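Local coordinates for protein aminotransferase, class III (Deinococcus radiodurans, PDB 3I4J) that probably acts as a pyridoxal-phosphate-dependent transaminase, moving amino groups between substrates as other class-III aminotransferases do, at residues 118-130 with 153-166. The protein carries 1 engineered substitution. Residues are numbered along the deposited sequence; the frame is centred on the assembly and turned at random.
Sequences EPGRFKVITRVPS and PLMRPEAWPKLPKP
Strand 162-163 runs parallel to strand 123-127 and closes one edge of the seven-stranded mixed sheet, the central sheet of the large domain in fold-type I aminotransferases. Backbone bonds join the segments 118-130 and 153-166 in sequence, beginning before strand 162-163 and ending just past strand 123-127: Val124 N to Ala159 O (2.8 Å), Thr126 N to Pro161 O, a longer link at 3.3 Å, Leu163 N to Thr126 O (2.8 Å) and Val128 N to Leu163 O (2.9 Å). Beside the Thr126–Pro161 link a water donates to both Val124 O and Pro161 O and accepts from Thr126 OG1. That hydroxyl, set between its backbone N and carbonyl carbon (chi1 55°), also receives Lys162 NZ at 2.7 Å, so lysine and water both grip it; a bend at chi2 (-69°) folds the lysine chain back over the threonine. On this same side the Trp160 indole lays a face of its six-membered ring against Val124 CB, a CH-pi contact, while Thr126 CG2 lies at the ring edge. Trp160 NE1 fixes the indole by bonding in the ring plane to Leu154 O. Just before strand 123-127 the Phe122 ring has Lys123 CG over one face and Arg156 NH2 over the opposite one, both offset toward the rim; NH2 lies 3.3 Å from CZ of Phe122, in a cation-pi contact with ring and guanidinium planes 60° apart. Ala159 CB touches the edge of that ring. At the far end Pro166 CD packs on Arg127 CD (3.5 Å) and over one face of its guanidinium, whose NH1 bonds to the hydroxyls of Tyr213 and Tyr214. Ile125, against Pro161 CG, faces helix 178-186; Phe122 and Leu154 touch Arg110 of helix 98-115, and strand 191-196 flanks strand 123-127 on its other edge.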
ATOM      1  N   GLU C 118      18.655 -25.565  -0.427  1.00 27.29           N
ATOM      2  CA  GLU C 118      18.593 -25.765   1.016  1.00 26.93           C
ATOM      3  C   GLU C 118      17.200 -25.419   1.536  1.00 26.72           C
ATOM      4  O   GLU C 118      17.025 -24.479   2.316  1.00 25.32           O
ATOM      5  CB  GLU C 118      19.664 -24.914   1.708  1.00 28.42           C
ATOM      6  CG  GLU C 118      21.076 -25.473   1.521  1.00 30.06           C
ATOM      7  CD  GLU C 118      22.175 -24.595   2.109  1.00 31.90           C
ATOM      8  OE1 GLU C 118      21.894 -23.785   3.016  1.00 32.46           O
ATOM      9  OE2 GLU C 118      23.336 -24.728   1.667  1.00 34.91           O
ATOM     10  N   PRO C 119      16.187 -26.186   1.105  1.00 27.19           N
ATOM     11  CA  PRO C 119      14.798 -25.968   1.519  1.00 27.36           C
ATOM     12  C   PRO C 119      14.550 -26.220   3.003  1.00 26.77           C
ATOM     13  O   PRO C 119      13.482 -25.898   3.522  1.00 27.18           O
ATOM     14  CB  PRO C 119      14.021 -26.928   0.620  1.00 28.89           C
ATOM     15  CG  PRO C 119      14.978 -28.071   0.463  1.00 28.21           C
ATOM     16  CD  PRO C 119      16.286 -27.355   0.209  1.00 28.27           C
ATOM     17  N   GLY C 120      15.535 -26.801   3.682  1.00 25.61           N
ATOM     18  CA  GLY C 120      15.386 -27.057   5.100  1.00 24.46           C
ATOM     19  C   GLY C 120      15.422 -25.775   5.919  1.00 23.63           C
ATOM     20  O   GLY C 120      14.970 -25.753   7.060  1.00 25.02           O
ATOM     21  N   ARG C 121      15.957 -24.703   5.337  1.00 24.41           N
ATOM     22  CA  ARG C 121      16.052 -23.410   6.026  1.00 22.54           C
ATOM     23  C   ARG C 121      14.759 -22.619   5.829  1.00 23.42           C
ATOM     24  O   ARG C 121      14.542 -22.037   4.763  1.00 22.94           O
ATOM     25  CB  ARG C 121      17.223 -22.601   5.466  1.00 22.14           C
ATOM     26  CG  ARG C 121      18.614 -23.171   5.762  1.00 24.50           C
ATOM     27  CD  ARG C 121      19.671 -22.283   5.117  1.00 26.54           C
ATOM     28  NE  ARG C 121      21.048 -22.665   5.428  1.00 26.54           N
ATOM     29  CZ  ARG C 121      21.677 -22.370   6.563  1.00 29.38           C
ATOM     30  NH1 ARG C 121      21.057 -21.686   7.514  1.00 26.64           N
ATOM     31  NH2 ARG C 121      22.938 -22.747   6.740  1.00 30.49           N
ATOM     32  N   PHE C 122      13.917 -22.576   6.857  1.00 22.27           N
ATOM     33  CA  PHE C 122      12.635 -21.881   6.756  1.00 23.32           C
ATOM     34  C   PHE C 122      12.305 -20.942   7.914  1.00 22.22           C
ATOM     35  O   PHE C 122      11.449 -20.068   7.779  1.00 23.72           O
ATOM     36  CB  PHE C 122      11.513 -22.914   6.619  1.00 22.71           C
ATOM     37  CG  PHE C 122      11.225 -23.679   7.882  1.00 22.68           C
ATOM     38  CD1 PHE C 122      10.189 -23.292   8.729  1.00 24.62           C
ATOM     39  CD2 PHE C 122      11.989 -24.789   8.229  1.00 24.02           C
ATOM     40  CE1 PHE C 122       9.919 -23.996   9.899  1.00 25.03           C
ATOM     41  CE2 PHE C 122      11.730 -25.505   9.401  1.00 23.59           C
ATOM     42  CZ  PHE C 122      10.694 -25.111  10.238  1.00 26.19           C
ATOM     43  N   LYS C 123      12.972 -21.119   9.048  1.00 20.95           N
ATOM     44  CA  LYS C 123      12.694 -20.288  10.213  1.00 20.31           C
ATOM     45  C   LYS C 123      13.178 -18.849  10.103  1.00 21.28           C
ATOM     46  O   LYS C 123      14.246 -18.572   9.556  1.00 19.41           O
ATOM     47  CB  LYS C 123      13.299 -20.923  11.467  1.00 20.40           C
ATOM     48  CG  LYS C 123      12.777 -22.323  11.742  1.00 20.16           C
ATOM     49  CD  LYS C 123      13.525 -22.995  12.886  1.00 22.36           C
ATOM     50  CE  LYS C 123      13.017 -24.411  13.114  1.00 23.58           C
ATOM     51  NZ  LYS C 123      13.798 -25.137  14.181  1.00 24.11           N
ATOM     52  N   VAL C 124      12.370 -17.928  10.623  1.00 18.73           N
ATOM     53  CA  VAL C 124      12.726 -16.520  10.626  1.00 19.32           C
ATOM     54  C   VAL C 124      12.753 -16.075  12.079  1.00 19.89           C
ATOM     55  O   VAL C 124      11.719 -15.953  12.726  1.00 19.98           O
ATOM     56  CB  VAL C 124      11.708 -15.650   9.859  1.00 18.87           C
ATOM     57  CG1 VAL C 124      12.137 -14.183   9.924  1.00 20.09           C
ATOM     58  CG2 VAL C 124      11.614 -16.105   8.406  1.00 19.82           C
ATOM     59  N   ILE C 125      13.954 -15.873  12.602  1.00 18.15           N
ATOM     60  CA  ILE C 125      14.097 -15.443  13.978  1.00 17.56           C
ATOM     61  C   ILE C 125      13.800 -13.959  14.087  1.00 17.25           C
ATOM     62  O   ILE C 125      14.283 -13.169  13.278  1.00 18.87           O
ATOM     63  CB  ILE C 125      15.533 -15.669  14.494  1.00 17.49           C
ATOM     64  CG1 ILE C 125      15.868 -17.162  14.453  1.00 19.22           C
ATOM     65  CG2 ILE C 125      15.670 -15.113  15.917  1.00 17.38           C
ATOM     66  CD1 ILE C 125      17.319 -17.477  14.750  1.00 22.14           C
ATOM     67  N   THR C 126      12.974 -13.595  15.066  1.00 18.21           N
ATOM     68  CA  THR C 126      12.674 -12.199  15.335  1.00 17.96           C
ATOM     69  C   THR C 126      12.950 -12.003  16.821  1.00 18.37           C
ATOM     70  O   THR C 126      13.128 -12.971  17.558  1.00 21.26           O
ATOM     71  CB  THR C 126      11.216 -11.805  14.971  1.00 17.64           C
ATOM     72  OG1 THR C 126      10.290 -12.662  15.643  1.00 20.78           O
ATOM     73  CG2 THR C 126      11.017 -11.908  13.457  1.00 19.66           C
ATOM     74  N   ARG C 127      12.973 -10.759  17.267  1.00 19.02           N
ATOM     75  CA  ARG C 127      13.322 -10.467  18.651  1.00 20.01           C
ATOM     76  C   ARG C 127      12.232  -9.781  19.463  1.00 21.49           C
ATOM     77  O   ARG C 127      11.554  -8.880  18.973  1.00 22.02           O
ATOM     78  CB  ARG C 127      14.582  -9.598  18.634  1.00 19.96           C
ATOM     79  CG  ARG C 127      15.245  -9.330  19.970  1.00 18.65           C
ATOM     80  CD  ARG C 127      16.436  -8.391  19.747  1.00 19.70           C
ATOM     81  NE  ARG C 127      15.987  -7.126  19.166  1.00 19.66           N
ATOM     82  CZ  ARG C 127      16.776  -6.235  18.574  1.00 19.14           C
ATOM     83  NH1 ARG C 127      18.080  -6.451  18.475  1.00 16.85           N
ATOM     84  NH2 ARG C 127      16.253  -5.123  18.072  1.00 18.09           N
ATOM     85  N   VAL C 128      12.075 -10.216  20.709  1.00 22.65           N
ATOM     86  CA  VAL C 128      11.098  -9.626  21.614  1.00 23.32           C
ATOM     87  C   VAL C 128      11.494  -8.154  21.767  1.00 25.48           C
ATOM     88  O   VAL C 128      12.680  -7.835  21.887  1.00 23.27           O
ATOM     89  CB  VAL C 128      11.139 -10.316  23.004  1.00 23.79           C
ATOM     90  CG1 VAL C 128      10.182  -9.626  23.964  1.00 24.92           C
ATOM     91  CG2 VAL C 128      10.782 -11.790  22.872  1.00 21.29           C
ATOM     92  N   PRO C 129      10.515  -7.236  21.753  1.00 27.86           N
ATOM     93  CA  PRO C 129       9.072  -7.437  21.606  1.00 29.88           C
ATOM     94  C   PRO C 129       8.590  -7.028  20.213  1.00 33.52           C
ATOM     95  O   PRO C 129       7.414  -6.703  20.026  1.00 35.24           O
ATOM     96  CB  PRO C 129       8.514  -6.519  22.674  1.00 30.44           C
ATOM     97  CG  PRO C 129       9.386  -5.299  22.480  1.00 30.75           C
ATOM     98  CD  PRO C 129      10.789  -5.869  22.238  1.00 29.21           C
ATOM     99  N   SER C 130       9.503  -7.029  19.246  1.00 35.30           N
ATOM    100  CA  SER C 130       9.186  -6.648  17.873  1.00 38.01           C
ATOM    101  C   SER C 130       8.422  -7.754  17.144  1.00 39.48           C
ATOM    102  O   SER C 130       7.361  -8.194  17.588  1.00 41.84           O
ATOM    103  CB  SER C 130      10.476  -6.332  17.106  1.00 38.12           C
ATOM    104  OG  SER C 130      11.279  -5.392  17.804  1.00 35.58           O
ATOM    105  N   PRO C 153       5.910 -23.556   4.677  1.00 26.62           N
ATOM    106  CA  PRO C 153       6.524 -23.767   5.992  1.00 27.40           C
ATOM    107  C   PRO C 153       6.543 -22.508   6.862  1.00 26.65           C
ATOM    108  O   PRO C 153       6.660 -22.597   8.082  1.00 26.05           O
ATOM    109  CB  PRO C 153       7.925 -24.276   5.646  1.00 28.56           C
ATOM    110  CG  PRO C 153       8.176 -23.706   4.279  1.00 31.81           C
ATOM    111  CD  PRO C 153       6.854 -23.892   3.598  1.00 26.81           C
ATOM    112  N   LEU C 154       6.420 -21.343   6.230  1.00 26.32           N
ATOM    113  CA  LEU C 154       6.406 -20.075   6.958  1.00 27.46           C
ATOM    114  C   LEU C 154       5.111 -19.916   7.755  1.00 27.16           C
ATOM    115  O   LEU C 154       5.013 -19.057   8.637  1.00 27.44           O
ATOM    116  CB  LEU C 154       6.564 -18.902   5.982  1.00 29.48           C
ATOM    117  CG  LEU C 154       7.972 -18.558   5.473  1.00 30.63           C
ATOM    118  CD1 LEU C 154       8.739 -19.816   5.095  1.00 34.51           C
ATOM    119  CD2 LEU C 154       7.851 -17.626   4.281  1.00 29.86           C
ATOM    120  N   MET C 155       4.122 -20.753   7.446  1.00 26.30           N
ATOM    121  CA  MET C 155       2.830 -20.708   8.126  1.00 26.47           C
ATOM    122  C   MET C 155       2.877 -21.456   9.454  1.00 26.74           C
ATOM    123  O   MET C 155       1.989 -21.299  10.288  1.00 26.31           O
ATOM    124  CB  MET C 155       1.734 -21.346   7.257  1.00 26.41           C
ATOM    125  CG  MET C 155       1.498 -20.704   5.894  1.00 29.22           C
ATOM    126  SD  MET C 155       0.189 -21.579   4.949  1.00 25.77           S
ATOM    127  CE  MET C 155      -1.227 -20.615   5.388  1.00 34.08           C
ATOM    128  N   ARG C 156       3.900 -22.281   9.644  1.00 27.69           N
ATOM    129  CA  ARG C 156       4.018 -23.052  10.875  1.00 28.62           C
ATOM    130  C   ARG C 156       4.500 -22.211  12.048  1.00 28.81           C
ATOM    131  O   ARG C 156       5.392 -21.380  11.903  1.00 27.30           O
ATOM    132  CB  ARG C 156       4.971 -24.231  10.684  1.00 30.74           C
ATOM    133  CG  ARG C 156       4.524 -25.240   9.634  1.00 34.51           C
ATOM    134  CD  ARG C 156       5.135 -26.605   9.917  1.00 40.19           C
ATOM    135  NE  ARG C 156       6.583 -26.625   9.736  1.00 42.05           N
ATOM    136  CZ  ARG C 156       7.189 -26.802   8.566  1.00 43.40           C
ATOM    137  NH1 ARG C 156       6.471 -26.977   7.466  1.00 44.32           N
ATOM    138  NH2 ARG C 156       8.515 -26.814   8.497  1.00 43.45           N
ATOM    139  N   PRO C 157       3.912 -22.423  13.234  1.00 28.62           N
ATOM    140  CA  PRO C 157       4.295 -21.677  14.434  1.00 30.11           C
ATOM    141  C   PRO C 157       5.790 -21.825  14.699  1.00 29.31           C
ATOM    142  O   PRO C 157       6.452 -20.887  15.156  1.00 29.80           O
ATOM    143  CB  PRO C 157       3.454 -22.330  15.528  1.00 31.72           C
ATOM    144  CG  PRO C 157       2.226 -22.761  14.790  1.00 32.15           C
ATOM    145  CD  PRO C 157       2.810 -23.355  13.528  1.00 31.15           C
ATOM    146  N   GLU C 158       6.312 -23.010  14.396  1.00 28.62           N
ATOM    147  CA  GLU C 158       7.726 -23.310  14.609  1.00 27.26           C
ATOM    148  C   GLU C 158       8.652 -22.493  13.717  1.00 24.74           C
ATOM    149  O   GLU C 158       9.865 -22.474  13.926  1.00 25.10           O
ATOM    150  CB  GLU C 158       7.992 -24.804  14.374  1.00 31.87           C
ATOM    151  CG  GLU C 158       7.201 -25.729  15.283  1.00 37.47           C
ATOM    152  CD  GLU C 158       5.904 -26.204  14.658  1.00 40.11           C
ATOM    153  OE1 GLU C 158       5.137 -25.365  14.142  1.00 39.52           O
ATOM    154  OE2 GLU C 158       5.651 -27.426  14.690  1.00 44.53           O
ATOM    155  N   ALA C 159       8.083 -21.814  12.727  1.00 22.97           N
ATOM    156  CA  ALA C 159       8.882 -21.015  11.805  1.00 22.49           C
ATOM    157  C   ALA C 159       9.264 -19.663  12.386  1.00 20.50           C
ATOM    158  O   ALA C 159      10.066 -18.933  11.798  1.00 20.82           O
ATOM    159  CB  ALA C 159       8.116 -20.812  10.491  1.00 23.36           C
ATOM    160  N   TRP C 160       8.709 -19.330  13.546  1.00 20.07           N
ATOM    161  CA  TRP C 160       8.983 -18.030  14.138  1.00 19.76           C
ATOM    162  C   TRP C 160       9.533 -18.024  15.557  1.00 21.29           C
ATOM    163  O   TRP C 160       8.869 -17.577  16.490  1.00 20.71           O
ATOM    164  CB  TRP C 160       7.719 -17.162  14.052  1.00 20.46           C
ATOM    165  CG  TRP C 160       7.210 -17.038  12.647  1.00 20.75           C
ATOM    166  CD1 TRP C 160       6.382 -17.909  11.990  1.00 21.32           C
ATOM    167  CD2 TRP C 160       7.589 -16.045  11.683  1.00 22.17           C
ATOM    168  NE1 TRP C 160       6.230 -17.522  10.679  1.00 22.63           N
ATOM    169  CE2 TRP C 160       6.960 -16.382  10.463  1.00 22.03           C
ATOM    170  CE3 TRP C 160       8.403 -14.905  11.732  1.00 21.66           C
ATOM    171  CZ2 TRP C 160       7.121 -15.620   9.301  1.00 22.83           C
ATOM    172  CZ3 TRP C 160       8.561 -14.146  10.576  1.00 22.22           C
ATOM    173  CH2 TRP C 160       7.923 -14.509   9.377  1.00 21.99           C
ATOM    174  N   PRO C 161      10.770 -18.519  15.734  1.00 21.29           N
ATOM    175  CA  PRO C 161      11.397 -18.551  17.057  1.00 21.37           C
ATOM    176  C   PRO C 161      11.703 -17.120  17.505  1.00 20.39           C
ATOM    177  O   PRO C 161      11.909 -16.236  16.677  1.00 19.75           O
ATOM    178  CB  PRO C 161      12.654 -19.385  16.827  1.00 22.16           C
ATOM    179  CG  PRO C 161      12.996 -19.103  15.405  1.00 24.26           C
ATOM    180  CD  PRO C 161      11.645 -19.130  14.720  1.00 22.51           C
ATOM    181  N   LYS C 162      11.734 -16.904  18.813  1.00 19.87           N
ATOM    182  CA  LYS C 162      11.981 -15.576  19.357  1.00 20.41           C
ATOM    183  C   LYS C 162      13.289 -15.432  20.121  1.00 21.15           C
ATOM    184  O   LYS C 162      13.644 -16.285  20.932  1.00 23.57           O
ATOM    185  CB  LYS C 162      10.822 -15.180  20.274  1.00 21.61           C
ATOM    186  CG  LYS C 162       9.497 -14.967  19.540  1.00 23.78           C
ATOM    187  CD  LYS C 162       9.560 -13.725  18.671  1.00 27.18           C
ATOM    188  CE  LYS C 162       8.200 -13.379  18.072  1.00 31.97           C
ATOM    189  NZ  LYS C 162       8.237 -12.072  17.343  1.00 31.50           N
ATOM    190  N   LEU C 163      13.994 -14.338  19.848  1.00 21.25           N
ATOM    191  CA  LEU C 163      15.249 -14.024  20.517  1.00 21.76           C
ATOM    192  C   LEU C 163      14.876 -13.078  21.658  1.00 21.64           C
ATOM    193  O   LEU C 163      13.965 -12.253  21.517  1.00 20.53           O
ATOM    194  CB  LEU C 163      16.209 -13.307  19.558  1.00 21.38           C
ATOM    195  CG  LEU C 163      17.587 -12.943  20.117  1.00 22.22           C
ATOM    196  CD1 LEU C 163      18.400 -14.226  20.291  1.00 23.06           C
ATOM    197  CD2 LEU C 163      18.308 -11.985  19.170  1.00 21.00           C
ATOM    198  N   PRO C 164      15.565 -13.185  22.806  1.00 22.28           N
ATOM    199  CA  PRO C 164      15.262 -12.308  23.940  1.00 22.19           C
ATOM    200  C   PRO C 164      15.467 -10.824  23.634  1.00 22.97           C
ATOM    201  O   PRO C 164      16.262 -10.453  22.767  1.00 21.25           O
ATOM    202  CB  PRO C 164      16.225 -12.799  25.024  1.00 23.05           C
ATOM    203  CG  PRO C 164      16.390 -14.248  24.694  1.00 24.33           C
ATOM    204  CD  PRO C 164      16.535 -14.224  23.193  1.00 23.40           C
ATOM    205  N   LYS C 165      14.749  -9.983  24.366  1.00 22.91           N
ATOM    206  CA  LYS C 165      14.858  -8.541  24.201  1.00 25.00           C
ATOM    207  C   LYS C 165      16.310  -8.146  24.470  1.00 24.29           C
ATOM    208  O   LYS C 165      16.979  -8.750  25.312  1.00 25.40           O
ATOM    209  CB  LYS C 165      13.929  -7.844  25.198  1.00 27.41           C
ATOM    210  CG  LYS C 165      13.979  -6.331  25.173  1.00 30.15           C
ATOM    211  CD  LYS C 165      13.033  -5.724  26.208  1.00 32.69           C
ATOM    212  CE  LYS C 165      11.580  -6.072  25.920  1.00 34.49           C
ATOM    213  NZ  LYS C 165      10.641  -5.306  26.796  1.00 37.59           N
ATOM    214  N   PRO C 166      16.825  -7.145  23.743  1.00 24.50           N
ATOM    215  CA  PRO C 166      18.212  -6.738  23.981  1.00 25.13           C
ATOM    216  C   PRO C 166      18.356  -6.087  25.359  1.00 25.22           C
ATOM    217  O   PRO C 166      17.398  -5.522  25.894  1.00 23.98           O
ATOM    218  CB  PRO C 166      18.489  -5.764  22.834  1.00 26.28           C
ATOM    219  CG  PRO C 166      17.133  -5.178  22.551  1.00 27.95           C
ATOM    220  CD  PRO C 166      16.226  -6.376  22.637  1.00 24.64           C
TER
HETATM  221  O   HOH W   1      10.192 -15.091  14.805  1.00 19.20           O